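Coelenterazine-binding protein with bound coelenterazine (Renilla muelleri, PDB 2HPS) binds coelenterazine, the luciferin of Renilla, and probably lets it react with luciferase and oxygen only when calcium is bound. Local coordinates at residues A[18-23]-A[80-85]; A[34-39]-A[68-73]; A[55-60]-A[104-109]; A[87-92]-A[98-103]. All coordinates share one frame; numbering follows the deposited sequence.

Contact 1 of 4, residues A[18-23]-A[80-85]; sequences TRMQRV and EAAVNA. With CTZ (c2-hydroxy-coelenterazine), chain B.
M20, built as selenomethionine, packs against A81 and A82 of the helix beside it and supplies most of the close packing here. Its CG lies beside the backbone N (chi1 -65°) and the chain then folds back at its next two torsions, so that the bend itself, not the methyl end, meets the small residues: SE rests on A81 CB at 3.8 Å and CG sits 3.8 Å from A82 N. Two alanines allow the backbones to come close, with the CA atoms of M20 and A82 6.3 Å apart. The M20 methyl CE comes within 4.0 Å of CTZ O17.

R19 leaves the helix differently, extended as far as NE. NH1 touches A85 CB at 4.1 Å, while NE gives a nearly straight hydrogen bond to CTZ O17 (2.7 Å, 163°) that arrives at the guanidinium edge; a weak second bond runs from NH2 to CTZ O17. One turn on, R22 donates from NE to CTZ O18 at 2.9 Å, with the oxygen in the guanidinium plane and CTZ C20 over one face; its NH2 also forms a salt bridge with D134. On the loose side Q21 is partly exposed, and E80 is exposed, on the face of its helix turned from M20.

Helix 6-21, whose R19 binds the luciferin, thus packs on helix 78-91, while L68 at the end of helix 51-68 touches R19, M20 and A85, and V23 packs against helix 33-47.

Contact 2 of 4, residues A[34-39]-A[68-73]; sequences EDYELI and LGLAPG. With CTZ (c2-hydroxy-coelenterazine), chain B.
The Y36 ring has L68 CD1 over one face and CTZ O17 at its edge, in the ring plane; the ring of F61 also meets it, the planes at about 50°. L68 CG lies beside the backbone N (chi1 -62°) and the chain runs on extended, which brings CD1 to 4.2 Å from the Y36 ring centroid, 26° off the normal, a CH-pi contact whose nearest carbon is Y36 CZ at 3.8 Å. L70 CD1 comes in obliquely nearer the root of the side chain, 4.0 Å from Y36 CB. Both leucines lie roughly at right angles to the tyrosine, and each touches it with one methyl.

At the far end of the ring, Y36 OH and CTZ O17 share a short hydrogen bond of 2.6 Å, and R19 and Q103 also bond to the Y36 hydroxyl. A phenylalanine in its place would probably keep the methyl packing but take the hydroxyl from CTZ O17 and leave Q103 NE2 and R19 NH2 without that acceptor. I39 adds CG2 at 3.5 Å from CTZ C10.

Between the two leucines the chain turns: helix 51-68 closes in a Schellman motif with positive phi at G69, and L70 centres an inverse gamma turn. A helix of the first EF-hand thus packs on a loop of the second, and the tyrosine between them lines the coelenterazine pocket.

Contact 3 of 4, residues A[55-60]-A[104-109]; sequences EETRQE and SLIMYD
I106 reaches helix 51-68 with both of its branches because CG1 lies beside the backbone N (chi1 -68°) and CD1 continues straight out (chi2 -179°), while CG2 stands opposite the backbone N. The CG2 branch meets T57, with OG1 at 3.7 Å from I106 CG2 and T57 CG2 a little further off; the two side chains run antiparallel, side by side. The CD1 branch lies against the aliphatic part of E60, 4.0 Å from E60 CB.

Helix 51-68 falls in the second EF-hand and helix 102-111 in the third, so this isoleucine bridges the two halves of a protein with four EF-hands. The next residue, M107, is turned aside from helix 51-68 and touches the luciferin.

Polar ends are turned to other partners. T57 OG1 bonds to the carbonyl of K53, one turn back, and the E60 carboxylate pairs with R63. Replacing I106 with an alanine would remove both branches and is likely to open a gap beside T57 and the E60 methylenes.

Away from helix 102-111, Q59 NE2 meets E55 OE2 from above the carboxylate plane at 2.9 Å. In one of its two modelled conformers R58 also grips E55 side-on, NE bonding to E55 OE1 and NH2 to E55 OE2, and its NH1 then pairs with E37 of helix 33-47.

Contact 4 of 4, residues A[87-92]-A[98-103]; sequences DSLLKM and AMAVIQ
In the connection from helix 78-91 to helix 102-111, which passes through the short helix 95-99, the methyl of A100 touches L89, in the last turns of helix 78-91, and M92, just beyond its end. M92, a selenomethionine, makes the closer approach: its SE lies 3.6 Å from A100 CB. After a first bend that sets CG beside the backbone N, the M92 chain runs extended (chi2 177°), which carries the selenium across to the alanine. L89 adds CD2 at 4.1 Å from A100 CB; the leucine does not aim its CB at the alanine, and it is the end of the chain that comes near.

Both partners sit where helices stop or start. A100 occupies the second position of a type I beta turn from M99 to I102, closed by the bond from I102 N to M99 O at 3.2 Å, and helix 102-111 of the third EF-hand begins there. M92 follows the last turn of helix 78-91, with its N bonded to L89 O at 3.3 Å.

L89 and A100 both also touch F169 of helix 157-169, and L89 packs on M16 and R19 of helix 6-21. Q103, just past the turn, touches the luciferin and packs against F61 and V64 of helix 51-68.

How the contacts relate
Contacts 1 and 2 lie in the first two EF-hands, their centres 11 Å apart, with contact 2 nested inside the chain loop that contact 1 closes; both touch the luciferin. Contact 3 crosses both along the chain and joins the second EF-hand to the third. Contact 4 is nested within contact 3, shares helix 102-111 with it and uses helix 78-91 as contact 1 does. Contacts 1 and 3 are the most distant, 19 Å between centres, and do not touch. Contacts 2 and 4, centres 17 Å apart, still touch at their edges, so residues from separate EF-hands converge on one coelenterazine pocket.

Contact 1 of 4, residues A[18-23]-A[80-85]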
# COMPACT_ATOMS: atom_id res chain seq x y z
N THR A 18 -8.35 3.24 -5.22
CA THR A 18 -7.51 2.31 -5.97
C THR A 18 -6.83 1.35 -4.99
O THR A 18 -6.82 0.13 -5.19
CB THR A 18 -6.49 3.12 -6.79
OG1 THR A 18 -7.23 4.00 -7.67
CG2 THR A 18 -5.62 2.21 -7.64
N ARG A 19 -6.35 1.90 -3.89
CA ARG A 19 -5.73 1.12 -2.81
C ARG A 19 -6.75 0.15 -2.21
O ARG A 19 -6.47 -1.02 -2.00
CB ARG A 19 -5.22 2.08 -1.73
CG ARG A 19 -4.65 1.39 -0.51
CD ARG A 19 -4.26 2.45 0.52
NE ARG A 19 -4.10 1.87 1.86
CZ ARG A 19 -4.16 2.55 3.00
NH1 ARG A 19 -4.35 3.87 3.01
NH2 ARG A 19 -4.00 1.92 4.15
N MSE A 20 -7.95 0.65 -1.94
CA MSE A 20 -8.93 -0.18 -1.27
C MSE A 20 -9.44 -1.29 -2.16
O MSE A 20 -9.78 -2.39 -1.66
CB MSE A 20 -10.07 0.67 -0.73
CG MSE A 20 -9.66 1.65 0.36
SE MSE A 20 -9.00 0.70 1.93
CE MSE A 20 -7.17 0.71 1.77
N GLN A 21 -9.45 -1.05 -3.47
CA GLN A 21 -9.90 -2.06 -4.40
C GLN A 21 -8.97 -3.27 -4.38
O GLN A 21 -9.40 -4.38 -4.69
CB GLN A 21 -10.08 -1.53 -5.83
CG GLN A 21 -11.37 -0.78 -5.97
CD GLN A 21 -12.00 -0.83 -7.36
OE1 GLN A 21 -11.40 -1.28 -8.34
NE2 GLN A 21 -13.23 -0.37 -7.43
N ARG A 22 -7.71 -3.05 -3.99
CA ARG A 22 -6.75 -4.14 -3.83
C ARG A 22 -7.11 -5.05 -2.67
O ARG A 22 -6.70 -6.22 -2.65
CB ARG A 22 -5.32 -3.61 -3.68
CG ARG A 22 -4.81 -2.86 -4.91
CD ARG A 22 -4.84 -3.74 -6.16
NE ARG A 22 -4.23 -5.05 -5.91
CZ ARG A 22 -4.31 -6.09 -6.75
NH1 ARG A 22 -3.74 -7.24 -6.42
NH2 ARG A 22 -4.94 -5.97 -7.92
N VAL A 23 -7.88 -4.53 -1.72
CA VAL A 23 -8.33 -5.32 -0.58
C VAL A 23 -9.54 -6.18 -0.99
O VAL A 23 -9.79 -7.25 -0.44
CB VAL A 23 -8.61 -4.42 0.65
CG1 VAL A 23 -8.97 -5.26 1.90
CG2 VAL A 23 -7.40 -3.52 0.96
N GLU A 80 -16.43 3.75 0.91
CA GLU A 80 -16.52 4.15 2.32
C GLU A 80 -15.15 4.01 3.01
O GLU A 80 -14.73 4.90 3.76
CB GLU A 80 -17.58 3.35 3.08
CG GLU A 80 -17.81 3.81 4.52
CD GLU A 80 -18.99 3.13 5.20
OE1 GLU A 80 -19.99 2.83 4.51
OE2 GLU A 80 -18.93 2.89 6.42
N ALA A 81 -14.46 2.90 2.74
CA ALA A 81 -13.11 2.70 3.26
C ALA A 81 -12.14 3.75 2.72
O ALA A 81 -11.27 4.24 3.45
CB ALA A 81 -12.61 1.29 2.95
N ALA A 82 -12.29 4.10 1.43
CA ALA A 82 -11.48 5.16 0.82
C ALA A 82 -11.68 6.51 1.52
O ALA A 82 -10.72 7.22 1.81
CB ALA A 82 -11.75 5.27 -0.70
N VAL A 83 -12.92 6.86 1.81
CA VAL A 83 -13.20 8.08 2.55
C VAL A 83 -12.52 8.06 3.93
O VAL A 83 -11.93 9.05 4.36
CB VAL A 83 -14.73 8.33 2.67
CG1 VAL A 83 -15.00 9.36 3.71
CG2 VAL A 83 -15.32 8.77 1.29
N ASN A 84 -12.61 6.92 4.62
CA ASN A 84 -11.97 6.77 5.93
C ASN A 84 -10.45 6.96 5.85
O ASN A 84 -9.86 7.62 6.70
CB ASN A 84 -12.31 5.42 6.54
CG ASN A 84 -13.78 5.31 6.93
OD1 ASN A 84 -14.47 6.32 7.13
ND2 ASN A 84 -14.26 4.08 7.06
N ALA A 85 -9.85 6.40 4.79
CA ALA A 85 -8.41 6.58 4.52
C ALA A 85 -8.05 8.05 4.30
O ALA A 85 -7.11 8.58 4.91
CB ALA A 85 -7.99 5.72 3.28
N1 CTZ B . -0.05 -3.27 -2.17
C2 CTZ B . -0.97 -4.25 -1.97
C3 CTZ B . -1.46 -4.51 -3.32
N4 CTZ B . -0.85 -3.74 -4.22
C5 CTZ B . -0.99 -3.64 -5.55
C6 CTZ B . -0.21 -2.69 -6.24
N7 CTZ B . 0.67 -1.91 -5.58
C8 CTZ B . 0.84 -2.00 -4.24
C9 CTZ B . 0.00 -2.98 -3.51
C10 CTZ B . -1.36 -4.88 -0.65
C11 CTZ B . -1.96 -3.77 0.18
C12 CTZ B . -1.29 -3.33 1.32
C13 CTZ B . -1.81 -2.31 2.11
C14 CTZ B . -3.03 -1.73 1.73
C15 CTZ B . -3.71 -2.17 0.58
C16 CTZ B . -3.17 -3.19 -0.20
O17 CTZ B . -3.54 -0.73 2.49
O18 CTZ B . -2.38 -5.37 -3.65
C19 CTZ B . -0.34 -2.59 -7.71
C20 CTZ B . -1.56 -2.77 -8.36
C21 CTZ B . -1.63 -2.68 -9.75
C22 CTZ B . -0.48 -2.42 -10.50
C23 CTZ B . 0.75 -2.25 -9.86
C24 CTZ B . 0.82 -2.34 -8.47
O25 CTZ B . -0.58 -2.34 -11.85
C26 CTZ B . 1.80 -1.12 -3.47
C27 CTZ B . 3.17 -1.74 -3.50
C28 CTZ B . 3.77 -2.23 -2.35
C29 CTZ B . 5.05 -2.79 -2.43
C30 CTZ B . 5.70 -2.87 -3.67
C31 CTZ B . 5.10 -2.37 -4.82
C32 CTZ B . 3.83 -1.79 -4.73

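Contact 2 of 4, residues A[34-39]-A[68-73]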
# COMPACT_ATOMS: atom_id res chain seq x y z
N GLU A 34 -10.95 -9.18 7.79
CA GLU A 34 -10.21 -10.38 7.40
C GLU A 34 -9.63 -10.31 5.99
O GLU A 34 -8.60 -10.90 5.74
CB GLU A 34 -10.99 -11.69 7.61
CG GLU A 34 -12.30 -11.78 6.89
CD GLU A 34 -13.47 -11.38 7.77
OE1 GLU A 34 -14.44 -12.17 7.82
OE2 GLU A 34 -13.42 -10.29 8.41
N ASP A 35 -10.29 -9.58 5.09
CA ASP A 35 -9.72 -9.31 3.75
C ASP A 35 -8.37 -8.58 3.88
O ASP A 35 -7.42 -8.86 3.14
CB ASP A 35 -10.68 -8.45 2.92
CG ASP A 35 -12.01 -9.16 2.59
OD1 ASP A 35 -12.05 -10.40 2.50
OD2 ASP A 35 -13.01 -8.43 2.38
N TYR A 36 -8.30 -7.65 4.82
CA TYR A 36 -7.06 -6.92 5.08
C TYR A 36 -5.98 -7.84 5.68
O TYR A 36 -4.82 -7.82 5.26
CB TYR A 36 -7.36 -5.68 5.94
CG TYR A 36 -6.44 -4.51 5.66
CD1 TYR A 36 -6.23 -4.05 4.35
CD2 TYR A 36 -5.80 -3.85 6.72
CE1 TYR A 36 -5.37 -2.97 4.10
CE2 TYR A 36 -4.95 -2.77 6.47
CZ TYR A 36 -4.74 -2.34 5.17
OH TYR A 36 -3.90 -1.26 4.96
N GLU A 37 -6.38 -8.68 6.64
CA GLU A 37 -5.49 -9.67 7.23
C GLU A 37 -4.94 -10.64 6.19
O GLU A 37 -3.83 -11.11 6.32
CB GLU A 37 -6.22 -10.48 8.31
CG GLU A 37 -6.70 -9.67 9.51
CD GLU A 37 -7.35 -10.54 10.57
OE1 GLU A 37 -6.59 -11.18 11.32
OE2 GLU A 37 -8.60 -10.59 10.65
N LEU A 38 -5.73 -10.94 5.16
CA LEU A 38 -5.25 -11.82 4.10
C LEU A 38 -3.98 -11.28 3.44
O LEU A 38 -3.08 -12.04 3.12
CB LEU A 38 -6.34 -12.04 3.05
CG LEU A 38 -5.98 -12.88 1.82
CD1 LEU A 38 -5.55 -14.30 2.18
CD2 LEU A 38 -7.18 -12.91 0.83
N ILE A 39 -3.95 -9.97 3.22
CA ILE A 39 -2.75 -9.32 2.69
C ILE A 39 -1.54 -9.55 3.60
O ILE A 39 -0.47 -9.97 3.14
CB ILE A 39 -3.00 -7.82 2.45
CG1 ILE A 39 -4.04 -7.67 1.35
CG2 ILE A 39 -1.68 -7.09 2.09
CD1 ILE A 39 -4.60 -6.29 1.20
N LEU A 68 -9.22 2.48 8.98
CA LEU A 68 -9.98 2.35 7.74
C LEU A 68 -11.46 2.08 8.00
O LEU A 68 -12.27 2.08 7.07
CB LEU A 68 -9.38 1.27 6.84
CG LEU A 68 -7.94 1.57 6.40
CD1 LEU A 68 -7.34 0.38 5.63
CD2 LEU A 68 -7.88 2.87 5.58
N GLY A 69 -11.81 1.87 9.26
CA GLY A 69 -13.19 1.51 9.62
C GLY A 69 -13.49 0.04 9.40
O GLY A 69 -14.67 -0.36 9.35
N LEU A 70 -12.44 -0.77 9.28
CA LEU A 70 -12.61 -2.21 9.09
C LEU A 70 -12.68 -2.90 10.45
O LEU A 70 -11.81 -3.70 10.80
CB LEU A 70 -11.49 -2.79 8.23
CG LEU A 70 -11.36 -2.21 6.82
CD1 LEU A 70 -10.24 -2.95 6.10
CD2 LEU A 70 -12.69 -2.34 6.08
N ALA A 71 -13.72 -2.55 11.20
CA ALA A 71 -13.98 -3.08 12.53
C ALA A 71 -14.35 -4.56 12.46
O ALA A 71 -14.83 -5.02 11.42
CB ALA A 71 -15.09 -2.27 13.21
N PRO A 72 -14.09 -5.33 13.54
CA PRO A 72 -14.51 -6.73 13.53
C PRO A 72 -15.99 -6.88 13.16
O PRO A 72 -16.83 -6.11 13.62
CB PRO A 72 -14.27 -7.18 14.98
CG PRO A 72 -13.20 -6.29 15.47
CD PRO A 72 -13.40 -4.96 14.80
N GLY A 73 -16.27 -7.82 12.27
CA GLY A 73 -17.64 -8.15 11.91
C GLY A 73 -18.31 -7.30 10.85
O GLY A 73 -19.35 -7.70 10.32
N1 CTZ B . -0.05 -3.27 -2.17
C2 CTZ B . -0.97 -4.25 -1.97
C3 CTZ B . -1.46 -4.51 -3.32
N4 CTZ B . -0.85 -3.74 -4.22
C5 CTZ B . -0.99 -3.64 -5.55
C6 CTZ B . -0.21 -2.69 -6.24
N7 CTZ B . 0.67 -1.91 -5.58
C8 CTZ B . 0.84 -2.00 -4.24
C9 CTZ B . 0.00 -2.98 -3.51
C10 CTZ B . -1.36 -4.88 -0.65
C11 CTZ B . -1.96 -3.77 0.18
C12 CTZ B . -1.29 -3.33 1.32
C13 CTZ B . -1.81 -2.31 2.11
C14 CTZ B . -3.03 -1.73 1.73
C15 CTZ B . -3.71 -2.17 0.58
C16 CTZ B . -3.17 -3.19 -0.20
O17 CTZ B . -3.54 -0.73 2.49
O18 CTZ B . -2.38 -5.37 -3.65
C19 CTZ B . -0.34 -2.59 -7.71
C20 CTZ B . -1.56 -2.77 -8.36
C21 CTZ B . -1.63 -2.68 -9.75
C22 CTZ B . -0.48 -2.42 -10.50
C23 CTZ B . 0.75 -2.25 -9.86
C24 CTZ B . 0.82 -2.34 -8.47
O25 CTZ B . -0.58 -2.34 -11.85
C26 CTZ B . 1.80 -1.12 -3.47
C27 CTZ B . 3.17 -1.74 -3.50
C28 CTZ B . 3.77 -2.23 -2.35
C29 CTZ B . 5.05 -2.79 -2.43
C30 CTZ B . 5.70 -2.87 -3.67
C31 CTZ B . 5.10 -2.37 -4.82
C32 CTZ B . 3.83 -1.79 -4.73

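Contact 3 of 4, residues A[55-60]-A[104-109]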
# COMPACT_ATOMS: atom_id res chain seq x y z
N GLU A 55 3.42 -11.98 13.11
CA GLU A 55 2.40 -11.40 13.99
C GLU A 55 2.52 -9.88 14.07
O GLU A 55 1.51 -9.18 14.11
CB GLU A 55 2.41 -12.04 15.40
CG GLU A 55 1.34 -11.49 16.37
CD GLU A 55 -0.11 -11.76 15.95
OE1 GLU A 55 -0.36 -12.47 14.94
OE2 GLU A 55 -1.03 -11.27 16.65
N GLU A 56 3.75 -9.36 14.09
CA GLU A 56 3.96 -7.91 14.08
C GLU A 56 3.34 -7.30 12.80
O GLU A 56 2.68 -6.26 12.85
CB GLU A 56 5.46 -7.60 14.15
CG GLU A 56 6.07 -7.85 15.52
CD GLU A 56 7.59 -7.75 15.51
OE1 GLU A 56 8.16 -7.04 14.64
OE2 GLU A 56 8.24 -8.39 16.38
N THR A 57 3.53 -7.99 11.68
CA THR A 57 2.94 -7.56 10.40
C THR A 57 1.41 -7.58 10.49
O THR A 57 0.75 -6.59 10.16
CB THR A 57 3.42 -8.44 9.22
OG1 THR A 57 4.86 -8.45 9.20
CG2 THR A 57 2.88 -7.93 7.87
N ARG A 58 0.84 -8.69 10.97
CA ARG A 58 -0.61 -8.74 11.20
C ARG A 58 -1.12 -7.61 12.12
O ARG A 58 -2.12 -6.96 11.82
CB ARG A 58 -1.03 -10.12 11.73
CG ARG A 58 -2.48 -10.50 11.41
CD ARG A 58 -2.90 -11.84 12.06
NE ARG A 58 -2.78 -11.81 13.52
CZ ARG A 58 -3.78 -11.55 14.37
NH1 ARG A 58 -5.01 -11.31 13.91
NH2 ARG A 58 -3.55 -11.53 15.68
N GLN A 59 -0.43 -7.38 13.24
CA GLN A 59 -0.85 -6.36 14.18
C GLN A 59 -0.82 -4.95 13.55
O GLN A 59 -1.71 -4.14 13.82
CB GLN A 59 0.01 -6.42 15.45
CG GLN A 59 -0.34 -7.62 16.33
CD GLN A 59 -1.77 -7.59 16.85
OE1 GLN A 59 -2.31 -6.53 17.17
NE2 GLN A 59 -2.40 -8.77 16.92
N GLU A 60 0.16 -4.70 12.69
CA GLU A 60 0.23 -3.38 12.05
C GLU A 60 -0.93 -3.24 11.08
O GLU A 60 -1.60 -2.19 11.06
CB GLU A 60 1.58 -3.13 11.37
CG GLU A 60 1.71 -1.73 10.72
CD GLU A 60 1.55 -0.53 11.70
OE1 GLU A 60 1.49 -0.69 12.95
OE2 GLU A 60 1.46 0.61 11.19
N SER A 104 4.28 0.49 5.27
CA SER A 104 4.99 0.39 4.01
C SER A 104 6.46 0.01 4.23
O SER A 104 7.03 -0.69 3.42
CB SER A 104 4.90 1.71 3.24
OG SER A 104 3.58 1.91 2.74
N LEU A 105 7.06 0.50 5.32
CA LEU A 105 8.44 0.13 5.65
C LEU A 105 8.57 -1.33 6.07
O LEU A 105 9.59 -1.99 5.76
CB LEU A 105 9.01 1.07 6.73
CG LEU A 105 9.28 2.50 6.22
CD1 LEU A 105 9.68 3.45 7.35
CD2 LEU A 105 10.34 2.51 5.09
N ILE A 106 7.55 -1.85 6.75
CA ILE A 106 7.48 -3.30 7.00
C ILE A 106 7.45 -4.07 5.68
O ILE A 106 8.23 -5.02 5.49
CB ILE A 106 6.27 -3.68 7.90
CG1 ILE A 106 6.50 -3.15 9.31
CG2 ILE A 106 6.02 -5.22 7.89
CD1 ILE A 106 5.37 -3.49 10.28
N MSE A 107 6.60 -3.63 4.74
CA MSE A 107 6.56 -4.25 3.43
C MSE A 107 7.88 -4.15 2.70
O MSE A 107 8.34 -5.12 2.11
CB MSE A 107 5.43 -3.69 2.58
CG MSE A 107 4.10 -3.92 3.23
SE MSE A 107 2.63 -3.25 2.11
CE MSE A 107 2.79 -4.09 0.93
N TYR A 108 8.53 -2.98 2.77
CA TYR A 108 9.83 -2.84 2.10
C TYR A 108 10.83 -3.86 2.64
O TYR A 108 11.55 -4.51 1.86
CB TYR A 108 10.37 -1.40 2.20
CG TYR A 108 11.65 -1.24 1.38
CD1 TYR A 108 11.59 -0.86 0.04
CD2 TYR A 108 12.89 -1.55 1.93
CE1 TYR A 108 12.75 -0.75 -0.73
CE2 TYR A 108 14.07 -1.44 1.18
CZ TYR A 108 13.99 -1.04 -0.15
OH TYR A 108 15.12 -0.94 -0.92
N ASP A 109 10.91 -3.99 3.97
CA ASP A 109 11.80 -4.98 4.59
C ASP A 109 11.53 -6.39 4.05
O ASP A 109 12.46 -7.17 3.84
CB ASP A 109 11.63 -5.00 6.10
CG ASP A 109 12.34 -3.84 6.78
OD1 ASP A 109 13.05 -3.09 6.08
OD2 ASP A 109 12.20 -3.71 8.01

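Contact 4 of 4, residues A[87-92]-A[98-103]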
# COMPACT_ATOMS: atom_id res chain seq x y z
N ASP A 87 -9.80 10.78 5.04
CA ASP A 87 -10.10 11.57 6.24
C ASP A 87 -9.00 11.40 7.29
O ASP A 87 -8.53 12.39 7.85
CB ASP A 87 -11.47 11.18 6.84
CG ASP A 87 -12.65 11.75 6.06
OD1 ASP A 87 -12.44 12.62 5.20
OD2 ASP A 87 -13.79 11.29 6.31
N SER A 88 -8.59 10.15 7.52
CA SER A 88 -7.52 9.84 8.50
C SER A 88 -6.15 10.40 8.11
O SER A 88 -5.50 11.09 8.91
CB SER A 88 -7.46 8.35 8.83
OG SER A 88 -7.24 7.55 7.68
N LEU A 89 -5.72 10.10 6.88
CA LEU A 89 -4.39 10.51 6.42
C LEU A 89 -4.21 12.01 6.32
O LEU A 89 -3.16 12.52 6.69
CB LEU A 89 -4.06 9.87 5.07
CG LEU A 89 -3.78 8.37 5.17
CD1 LEU A 89 -3.91 7.71 3.81
CD2 LEU A 89 -2.39 8.13 5.81
N LEU A 90 -5.22 12.72 5.83
CA LEU A 90 -5.05 14.16 5.58
C LEU A 90 -5.14 15.01 6.86
O LEU A 90 -4.78 16.19 6.83
CB LEU A 90 -6.00 14.65 4.48
CG LEU A 90 -5.71 14.07 3.08
CD1 LEU A 90 -6.63 14.70 2.01
CD2 LEU A 90 -4.24 14.18 2.67
N LYS A 91 -5.59 14.40 7.94
CA LYS A 91 -5.68 15.01 9.28
C LYS A 91 -4.30 15.01 9.98
O LYS A 91 -4.04 15.82 10.89
CB LYS A 91 -6.68 14.21 10.12
CG LYS A 91 -7.19 14.86 11.41
CD LYS A 91 -8.23 13.96 12.08
N MSE A 92 -3.43 14.10 9.56
CA MSE A 92 -2.21 13.81 10.32
C MSE A 92 -1.18 14.90 10.20
O MSE A 92 -1.02 15.49 9.13
CB MSE A 92 -1.59 12.49 9.89
CG MSE A 92 -2.45 11.28 10.17
SE MSE A 92 -1.53 9.74 9.48
CE MSE A 92 -2.88 8.35 9.73
N ALA A 98 4.87 10.00 10.29
CA ALA A 98 5.92 8.98 10.40
C ALA A 98 5.34 7.63 10.76
O ALA A 98 5.75 6.60 10.22
CB ALA A 98 7.00 9.42 11.43
N MSE A 99 4.36 7.62 11.66
CA MSE A 99 3.71 6.37 12.02
C MSE A 99 2.95 5.81 10.83
O MSE A 99 2.84 4.59 10.68
CB MSE A 99 2.76 6.55 13.21
CG MSE A 99 3.46 6.66 14.53
SE MSE A 99 4.56 5.05 14.92
CE MSE A 99 3.46 3.71 14.39
N ALA A 100 2.42 6.70 9.98
CA ALA A 100 1.62 6.27 8.82
C ALA A 100 2.37 5.48 7.76
O ALA A 100 1.75 4.76 6.95
CB ALA A 100 0.95 7.47 8.18
N VAL A 101 3.70 5.59 7.74
CA VAL A 101 4.49 4.87 6.73
C VAL A 101 5.13 3.59 7.25
O VAL A 101 5.77 2.85 6.50
CB VAL A 101 5.56 5.78 6.08
CG1 VAL A 101 4.87 7.00 5.44
CG2 VAL A 101 6.63 6.21 7.09
N ILE A 102 4.93 3.32 8.54
CA ILE A 102 5.45 2.10 9.15
C ILE A 102 5.01 0.83 8.43
O ILE A 102 5.81 -0.07 8.18
CB ILE A 102 5.12 2.11 10.68
CG1 ILE A 102 5.92 3.22 11.37
CG2 ILE A 102 5.33 0.74 11.31
CD1 ILE A 102 7.46 2.99 11.44
N GLN A 103 3.73 0.76 8.05
CA GLN A 103 3.23 -0.37 7.30
C GLN A 103 4.02 -0.59 6.00
O GLN A 103 4.41 -1.72 5.68
CB GLN A 103 1.76 -0.12 7.00
CG GLN A 103 0.99 -1.30 6.51
CD GLN A 103 -0.45 -0.90 6.17
OE1 GLN A 103 -0.76 0.29 5.98
NE2 GLN A 103 -1.32 -1.89 6.10